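Local coordinates for protein DotI (PDB 3WZ4) that forms part of an inner-membrane complex essential for type IVB secretion by Legionella pneumophila, represented here by its periplasmic domain, at residues Gln34-Ser37 / Gly38-Ala42; Asn56-Asp59 / Ala60-Lys64; Thr99-Ala103 / Ser104-Gln108. All coordinates share one frame; numbering follows the deposited sequence. Where two conformers were deposited one is given.

The three contacts are local and follow one another along the periplasmic domain. Contact 1 joins the end of helix 29-35 to the start of helix 42-54, contact 2 is a turn of helix 57-63, and contact 3 closes the hairpin of strands 87-101 and 106-119. Contact 1 stands apart, its centre about 22 Å from that of contact 2 and about 27 Å from that of contact 3. Contacts 2 and 3 have centres about 12 Å apart and touch: Val-61 CG2 packs 4.1 Å from Tyr-100 CD2, and Lys-64 CD lies 3.1 Å from Glu-105 OE1. Pentanediol molecules, probably from the crystallisation liquor, lie beside all three.

Contact 1: Gln34-Ser37 / Gly38-Ala42; sequences QASS and GFFTA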
loop_
_atom_site.group_PDB
_atom_site.type_symbol
_atom_site.label_atom_id
_atom_site.label_comp_id
_atom_site.label_asym_id
_atom_site.label_seq_id
_atom_site.Cartn_x
_atom_site.Cartn_y
_atom_site.Cartn_z
ATOM N N GLN A 34 -1.434 -9.405 7.539
ATOM C CA GLN A 34 -2.744 -9.956 7.242
ATOM C C GLN A 34 -3.872 -8.931 7.359
ATOM O O GLN A 34 -4.849 -9.013 6.612
ATOM C CB GLN A 34 -3.031 -11.196 8.091
ATOM C CG GLN A 34 -4.000 -12.143 7.415
ATOM C CD GLN A 34 -3.738 -12.254 5.923
ATOM O OE1 GLN A 34 -2.698 -12.759 5.498
ATOM N NE2 GLN A 34 -4.677 -11.770 5.122
ATOM N N ALA A 35 -3.728 -7.958 8.255
ATOM C CA ALA A 35 -4.757 -6.937 8.432
ATOM C C ALA A 35 -4.939 -6.091 7.178
ATOM O O ALA A 35 -5.943 -5.399 7.026
ATOM C CB ALA A 35 -4.438 -6.051 9.636
ATOM N N SER A 36 -3.968 -6.153 6.274
ATOM C CA SER A 36 -4.001 -5.309 5.085
ATOM C C SER A 36 -4.610 -5.998 3.866
ATOM O O SER A 36 -4.866 -5.349 2.857
ATOM C CB SER A 36 -2.594 -4.817 4.741
ATOM O OG SER A 36 -1.789 -5.892 4.287
ATOM N N SER A 37 -4.841 -7.305 3.958
ATOM C CA SER A 37 -5.354 -8.068 2.820
ATOM C C SER A 37 -6.678 -7.509 2.297
ATOM O O SER A 37 -7.003 -7.659 1.117
ATOM C CB SER A 37 -5.508 -9.548 3.179
ATOM O OG SER A 37 -6.621 -9.765 4.029
ATOM N N GLY A 38 -7.433 -6.860 3.175
ATOM C CA GLY A 38 -8.720 -6.299 2.810
ATOM C C GLY A 38 -8.625 -5.143 1.831
ATOM O O GLY A 38 -9.584 -4.849 1.118
ATOM N N PHE A 39 -7.471 -4.484 1.798
ATOM C CA PHE A 39 -7.240 -3.386 0.869
ATOM C C PHE A 39 -7.091 -3.895 -0.560
ATOM O O PHE A 39 -7.239 -3.135 -1.515
ATOM C CB PHE A 39 -5.967 -2.616 1.241
ATOM C CG PHE A 39 -6.086 -1.797 2.495
ATOM C CD1 PHE A 39 -7.018 -0.778 2.588
ATOM C CD2 PHE A 39 -5.246 -2.028 3.569
ATOM C CE1 PHE A 39 -7.123 -0.016 3.738
ATOM C CE2 PHE A 39 -5.343 -1.269 4.723
ATOM C CZ PHE A 39 -6.283 -0.264 4.806
ATOM N N PHE A 40 -6.788 -5.181 -0.702
ATOM C CA PHE A 40 -6.387 -5.722 -1.997
ATOM C C PHE A 40 -7.449 -6.585 -2.665
ATOM O O PHE A 40 -8.270 -7.209 -2.000
ATOM C CB PHE A 40 -5.090 -6.526 -1.856
ATOM C CG PHE A 40 -3.904 -5.696 -1.463
ATOM C CD1 PHE A 40 -3.588 -5.505 -0.129
ATOM C CD2 PHE A 40 -3.103 -5.106 -2.431
ATOM C CE1 PHE A 40 -2.499 -4.744 0.236
ATOM C CE2 PHE A 40 -2.010 -4.341 -2.073
ATOM C CZ PHE A 40 -1.706 -4.159 -0.739
ATOM N N THR A 41 -7.419 -6.607 -3.994
ATOM C CA THR A 41 -8.238 -7.528 -4.764
ATOM C C THR A 41 -7.528 -8.874 -4.826
ATOM O O THR A 41 -6.382 -8.999 -4.391
ATOM C CB THR A 41 -8.454 -7.022 -6.203
ATOM O OG1 THR A 41 -7.205 -7.036 -6.909
ATOM C CG2 THR A 41 -9.016 -5.608 -6.198
ATOM N N ALA A 42 -8.206 -9.874 -5.378
ATOM C CA ALA A 42 -7.634 -11.208 -5.506
ATOM C C ALA A 42 -6.246 -11.150 -6.136
ATOM O O ALA A 42 -5.269 -11.617 -5.552
ATOM C CB ALA A 42 -8.559 -12.109 -6.325
HETATM O O HOH W 1 -8.584 -6.818 5.929
#
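The ring of Phe-40 meets Ser-36 and Ser-37 at its edge, where both carbonyl oxygens lie near its plane; Ser-36 O is 3.3 Å from Phe-40 CD1. The ring also stacks with Phe-48 of helix 42-54. Phe-39 approaches the same carbonyl differently: Ser-36 O sits obliquely to its ring, 3.4 Å from Phe-39 CD2, while Trp-13 meets this ring with the planes at about 70°. Each phenylalanine has CG beside its own backbone N (chi1 -71° for Phe-39, -65° for Phe-40), which swings both rings back toward the serine carbonyls.

The backbone fixes the turn. Phe-39 N donates to Ser-36 O at 2.9 Å and Phe-40 N to Ser-37 O at 3.1 Å. Ser-36 OG turns to Leu-33 O, and a water spans Ala-35 O and Gly-38 N, its bond to the glycine weak.

Past Phe-40 the chain straightens, and Thr-41 caps helix 42-54, its OG1 accepting from Gly-44 N. Consecutive turns bonded from one residue to the third before it, leading into an N-cap, make this a tight helix-to-helix connection in a domain whose family belongs to the NTF2 clan, consistent with an NTF2-like fold.

Contact 2: Asn56-Asp59 / Ala60-Lys64; sequences NNLD and AVKAK
Asn-56 touches Ala-60 through the backbone: its carbonyl oxygen accepts the N-H of Ala-60 at 3.2 Å between Asn-56 O and Ala-60 N.

Asn-57 comes next, and its carbonyl carries two kinds of contact. Val-61 N donates to it, with 2.9 Å from Val-61 N to Asn-57 O. The methyl group Val-61 CG2 lies 3.3 Å from Asn-57 O. That branch lies beside the valine's own N, which brings it back over the preceding turn. The valine is buried and packs against Tyr-24 of strand 24-25.

Leu-58 supplies the main meeting of side chains. Its CG is anti to the backbone N (chi1 180°), and the branch CD1 reaches the aliphatic part of Lys-62, with 3.8 Å from Leu-58 CD1 to Lys-62 CD. The two side chains cross obliquely. Lys-62 CG also rests on the leucine carbonyl, 3.2 Å from Leu-58 O, while Lys-62 N donates to that oxygen. A bend at chi3 (75°) then carries the lysine side chain onward, and its NZ bonds Tyr-29 OH.

Asp-59 ends the segment with a bond from Ala-63 N to Asp-59 O of 3.0 Å; the methyl CB of Ala-63 lies close beside the same oxygen. The carboxylate of Asp-59 and the amine of Lys-62 are not in contact, Asp-59 OD1 being 6.0 Å from Lys-62 NZ.

Four successive bonds, each from an N-H to the carbonyl four residues back, mark an alpha-helix; in helix 57-63 the buried Val-61 faces the sheet while Asp-59, Lys-62 and Ala-63 are exposed.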
loop_
_atom_site.group_PDB
_atom_site.type_symbol
_atom_site.label_atom_id
_atom_site.label_comp_id
_atom_site.label_asym_id
_atom_site.label_seq_id
_atom_site.Cartn_x
_atom_site.Cartn_y
_atom_site.Cartn_z
ATOM N N ASN A 56 13.847 -7.658 0.292
ATOM C CA ASN A 56 14.492 -8.215 1.473
ATOM C C ASN A 56 14.013 -7.526 2.745
ATOM O O ASN A 56 14.340 -7.952 3.853
ATOM C CB ASN A 56 16.012 -8.092 1.353
ATOM C CG ASN A 56 16.524 -8.518 -0.010
ATOM O OD1 ASN A 56 17.154 -7.734 -0.720
ATOM N ND2 ASN A 56 16.251 -9.766 -0.385
ATOM N N ASN A 57 13.234 -6.462 2.566
ATOM C CA ASN A 57 12.764 -5.622 3.665
ATOM C C ASN A 57 12.403 -6.381 4.941
ATOM O O ASN A 57 12.981 -6.136 6.000
ATOM C CB ASN A 57 11.584 -4.762 3.201
ATOM C CG ASN A 57 11.953 -3.846 2.049
ATOM O OD1 ASN A 57 13.059 -3.922 1.516
ATOM N ND2 ASN A 57 11.026 -2.980 1.655
ATOM N N LEU A 58 11.452 -7.302 4.836
ATOM C CA LEU A 58 10.995 -8.057 6.000
ATOM C C LEU A 58 12.137 -8.797 6.694
ATOM O O LEU A 58 12.122 -8.964 7.915
ATOM C CB LEU A 58 9.885 -9.037 5.613
ATOM C CG LEU A 58 9.318 -9.899 6.746
ATOM C CD1 LEU A 58 8.990 -9.056 7.971
ATOM C CD2 LEU A 58 8.089 -10.662 6.277
ATOM N N ASP A 59 13.122 -9.240 5.915
ATOM C CA ASP A 59 14.268 -9.960 6.466
ATOM C C ASP A 59 15.149 -9.049 7.307
ATOM O O ASP A 59 15.648 -9.455 8.357
ATOM C CB ASP A 59 15.092 -10.614 5.352
ATOM C CG ASP A 59 14.422 -11.850 4.783
ATOM O OD1 ASP A 59 13.790 -12.594 5.564
ATOM O OD2 ASP A 59 14.520 -12.076 3.557
ATOM N N ALA A 60 15.335 -7.818 6.843
ATOM C CA ALA A 60 16.148 -6.841 7.560
ATOM C C ALA A 60 15.426 -6.301 8.792
ATOM O O ALA A 60 16.040 -6.067 9.835
ATOM C CB ALA A 60 16.545 -5.700 6.636
ATOM N N VAL A 61 14.120 -6.098 8.664
ATOM C CA VAL A 61 13.315 -5.627 9.781
ATOM C C VAL A 61 13.398 -6.609 10.943
ATOM O O VAL A 61 13.597 -6.209 12.089
ATOM C CB VAL A 61 11.845 -5.419 9.371
ATOM C CG1 VAL A 61 10.977 -5.201 10.596
ATOM C CG2 VAL A 61 11.729 -4.244 8.411
ATOM N N LYS A 62 13.254 -7.895 10.639
ATOM C CA LYS A 62 13.356 -8.940 11.653
ATOM C C LYS A 62 14.779 -9.057 12.195
ATOM O O LYS A 62 14.988 -9.083 13.407
ATOM C CB LYS A 62 12.883 -10.288 11.094
ATOM C CG LYS A 62 11.409 -10.308 10.701
ATOM C CD LYS A 62 11.014 -11.592 9.975
ATOM C CE LYS A 62 10.898 -12.769 10.930
ATOM N NZ LYS A 62 10.303 -13.962 10.261
ATOM N N ALA A 63 15.753 -9.119 11.293
ATOM C CA ALA A 63 17.152 -9.273 11.684
ATOM C C ALA A 63 17.633 -8.125 12.568
ATOM O O ALA A 63 18.255 -8.349 13.606
ATOM C CB ALA A 63 18.037 -9.400 10.452
ATOM N N LYS A 64 17.346 -6.897 12.150
ATOM C CA LYS A 64 17.775 -5.719 12.896
ATOM C C LYS A 64 16.704 -5.257 13.882
ATOM O O LYS A 64 16.872 -4.253 14.573
ATOM C CB LYS A 64 18.144 -4.585 11.937
ATOM C CG LYS A 64 19.289 -4.924 10.995
ATOM C CD LYS A 64 19.571 -3.783 10.035
ATOM C CE LYS A 64 20.707 -4.128 9.091
ATOM N NZ LYS A 64 21.001 -3.020 8.145
#

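Contact 3: Thr99-Ala103 / Ser104-Gln108; sequences TYQSA and SEFTQ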
loop_
_atom_site.group_PDB
_atom_site.type_symbol
_atom_site.label_atom_id
_atom_site.label_comp_id
_atom_site.label_asym_id
_atom_site.label_seq_id
_atom_site.Cartn_x
_atom_site.Cartn_y
_atom_site.Cartn_z
ATOM N N THR A 99 10.476 5.347 7.306
ATOM C CA THR A 99 11.480 5.324 8.363
ATOM C C THR A 99 11.654 3.926 8.961
ATOM O O THR A 99 10.706 3.339 9.479
ATOM C CB THR A 99 11.127 6.312 9.490
ATOM O OG1 THR A 99 11.092 7.644 8.965
ATOM C CG2 THR A 99 12.153 6.241 10.610
ATOM N N TYR A 100 12.873 3.400 8.872
ATOM C CA TYR A 100 13.244 2.152 9.529
ATOM C C TYR A 100 14.155 2.487 10.704
ATOM O O TYR A 100 15.230 3.053 10.509
ATOM C CB TYR A 100 13.996 1.243 8.559
ATOM C CG TYR A 100 13.217 0.835 7.329
ATOM C CD1 TYR A 100 13.120 1.680 6.231
ATOM C CD2 TYR A 100 12.593 -0.406 7.259
ATOM C CE1 TYR A 100 12.415 1.307 5.100
ATOM C CE2 TYR A 100 11.885 -0.788 6.131
ATOM C CZ TYR A 100 11.799 0.074 5.055
ATOM O OH TYR A 100 11.098 -0.298 3.931
ATOM N N GLN A 101 13.748 2.146 11.922
ATOM C CA GLN A 101 14.546 2.550 13.076
ATOM C C GLN A 101 14.529 1.593 14.259
ATOM O O GLN A 101 13.647 0.742 14.390
ATOM C CB GLN A 101 14.150 3.953 13.544
ATOM C CG GLN A 101 12.808 4.020 14.244
ATOM C CD GLN A 101 12.426 5.436 14.625
ATOM O OE1 GLN A 101 13.051 6.047 15.494
ATOM N NE2 GLN A 101 11.401 5.970 13.968
ATOM N N SER A 102 15.531 1.759 15.117
ATOM C CA SER A 102 15.661 1.012 16.360
ATOM C C SER A 102 16.544 1.823 17.296
ATOM O O SER A 102 16.849 2.982 17.017
ATOM C CB SER A 102 16.295 -0.353 16.105
ATOM O OG SER A 102 17.631 -0.213 15.656
ATOM N N ALA A 103 16.961 1.219 18.400
ATOM C CA ALA A 103 17.858 1.893 19.330
ATOM C C ALA A 103 19.191 2.228 18.660
ATOM O O ALA A 103 19.806 3.248 18.966
ATOM C CB ALA A 103 18.083 1.037 20.569
ATOM N N SER A 104 19.622 1.373 17.737
ATOM C CA SER A 104 20.934 1.521 17.118
ATOM C C SER A 104 20.884 2.109 15.706
ATOM O O SER A 104 21.873 2.666 15.230
ATOM C CB SER A 104 21.668 0.175 17.099
ATOM O OG SER A 104 21.090 -0.710 16.156
ATOM N N GLU A 105 19.740 1.992 15.040
ATOM C CA GLU A 105 19.637 2.435 13.650
ATOM C C GLU A 105 18.522 3.448 13.389
ATOM O O GLU A 105 17.519 3.493 14.103
ATOM C CB GLU A 105 19.461 1.235 12.716
ATOM C CG GLU A 105 20.683 0.341 12.606
ATOM C CD GLU A 105 20.550 -0.678 11.493
ATOM O OE1 GLU A 105 21.364 -1.624 11.448
ATOM O OE2 GLU A 105 19.632 -0.527 10.658
ATOM N N PHE A 106 18.716 4.254 12.348
ATOM C CA PHE A 106 17.709 5.199 11.880
ATOM C C PHE A 106 17.958 5.510 10.406
ATOM O O PHE A 106 18.888 6.242 10.066
ATOM C CB PHE A 106 17.744 6.483 12.710
ATOM C CG PHE A 106 16.631 7.444 12.392
ATOM C CD1 PHE A 106 16.743 8.333 11.334
ATOM C CD2 PHE A 106 15.477 7.467 13.158
ATOM C CE1 PHE A 106 15.724 9.222 11.043
ATOM C CE2 PHE A 106 14.455 8.353 12.873
ATOM C CZ PHE A 106 14.579 9.231 11.815
ATOM N N THR A 107 17.127 4.946 9.535
ATOM C CA THR A 107 17.292 5.108 8.095
ATOM C C THR A 107 15.984 5.521 7.432
ATOM O O THR A 107 14.926 4.962 7.726
ATOM C CB THR A 107 17.794 3.806 7.448
ATOM O OG1 THR A 107 19.091 3.487 7.966
ATOM C CG2 THR A 107 17.874 3.949 5.934
ATOM N N GLN A 108 16.061 6.499 6.533
ATOM C CA GLN A 108 14.872 7.007 5.854
ATOM C C GLN A 108 14.954 6.890 4.334
ATOM O O GLN A 108 16.029 7.015 3.746
ATOM C CB GLN A 108 14.600 8.455 6.263
ATOM C CG GLN A 108 14.176 8.608 7.714
ATOM C CD GLN A 108 13.788 10.031 8.062
ATOM O OE1 GLN A 108 14.434 10.985 7.631
ATOM N NE2 GLN A 108 12.722 10.182 8.843
HETATM O O HOH W 2 18.948 -2.464 14.986
#
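Gln-101 and Phe-106 lie side by side and point the same way, as a non-hydrogen-bonded pair of antiparallel strands. The amide of Gln-101 stands nearly perpendicular to the phenylalanine ring, the planes 86° apart, and presents its oxygen at the ring edge, in the ring plane, with 3.7 Å from Gln-101 OE1 to Phe-106 CD2. The glutamine's CG is placed between its backbone N and carbonyl carbon (chi1 73°), and the chain beyond runs extended beside the ring. On the same face of the sheet, Thr-99 offers its methyl group obliquely to this ring, Thr-99 CG2 lying 3.9 Å from Phe-106 CE2. The ring thus reaches along the opposing strand to touch two of its side chains.

The hydroxyl of Thr-99 serves a different neighbour. Gln-108 runs alongside the threonine in the same direction, and its NE2 donates to Thr-99 OG1 at 3.0 Å, with the acceptor near the amide plane.

Between these pairs, Tyr-100 and Thr-107 turn their side chains to the other face, and the tyrosine packs against Val-68 and Leu-66. Their backbones exchange two bonds, 2.8 Å from Tyr-100 N to Thr-107 O and 2.9 Å from Thr-107 N to Tyr-100 O.

At the hairpin end Ser-102 N donates to Glu-105 O at 2.8 Å, while Ser-102 OG folds back and accepts two backbone N-H groups, from Ser-104 and from Glu-105. A water joins this hydroxyl to that of Ser-104, 2.7 Å from Ser-102 OG. Ala-103 and Ser-104 have backbone angles close to those of a type I turn. The bond from Ser-104 N to Ser-102 OG makes an ST turn, to which that from Glu-105 N is added, at the tip of the antiparallel beta-hairpin that joins strands 87-101 and 106-119.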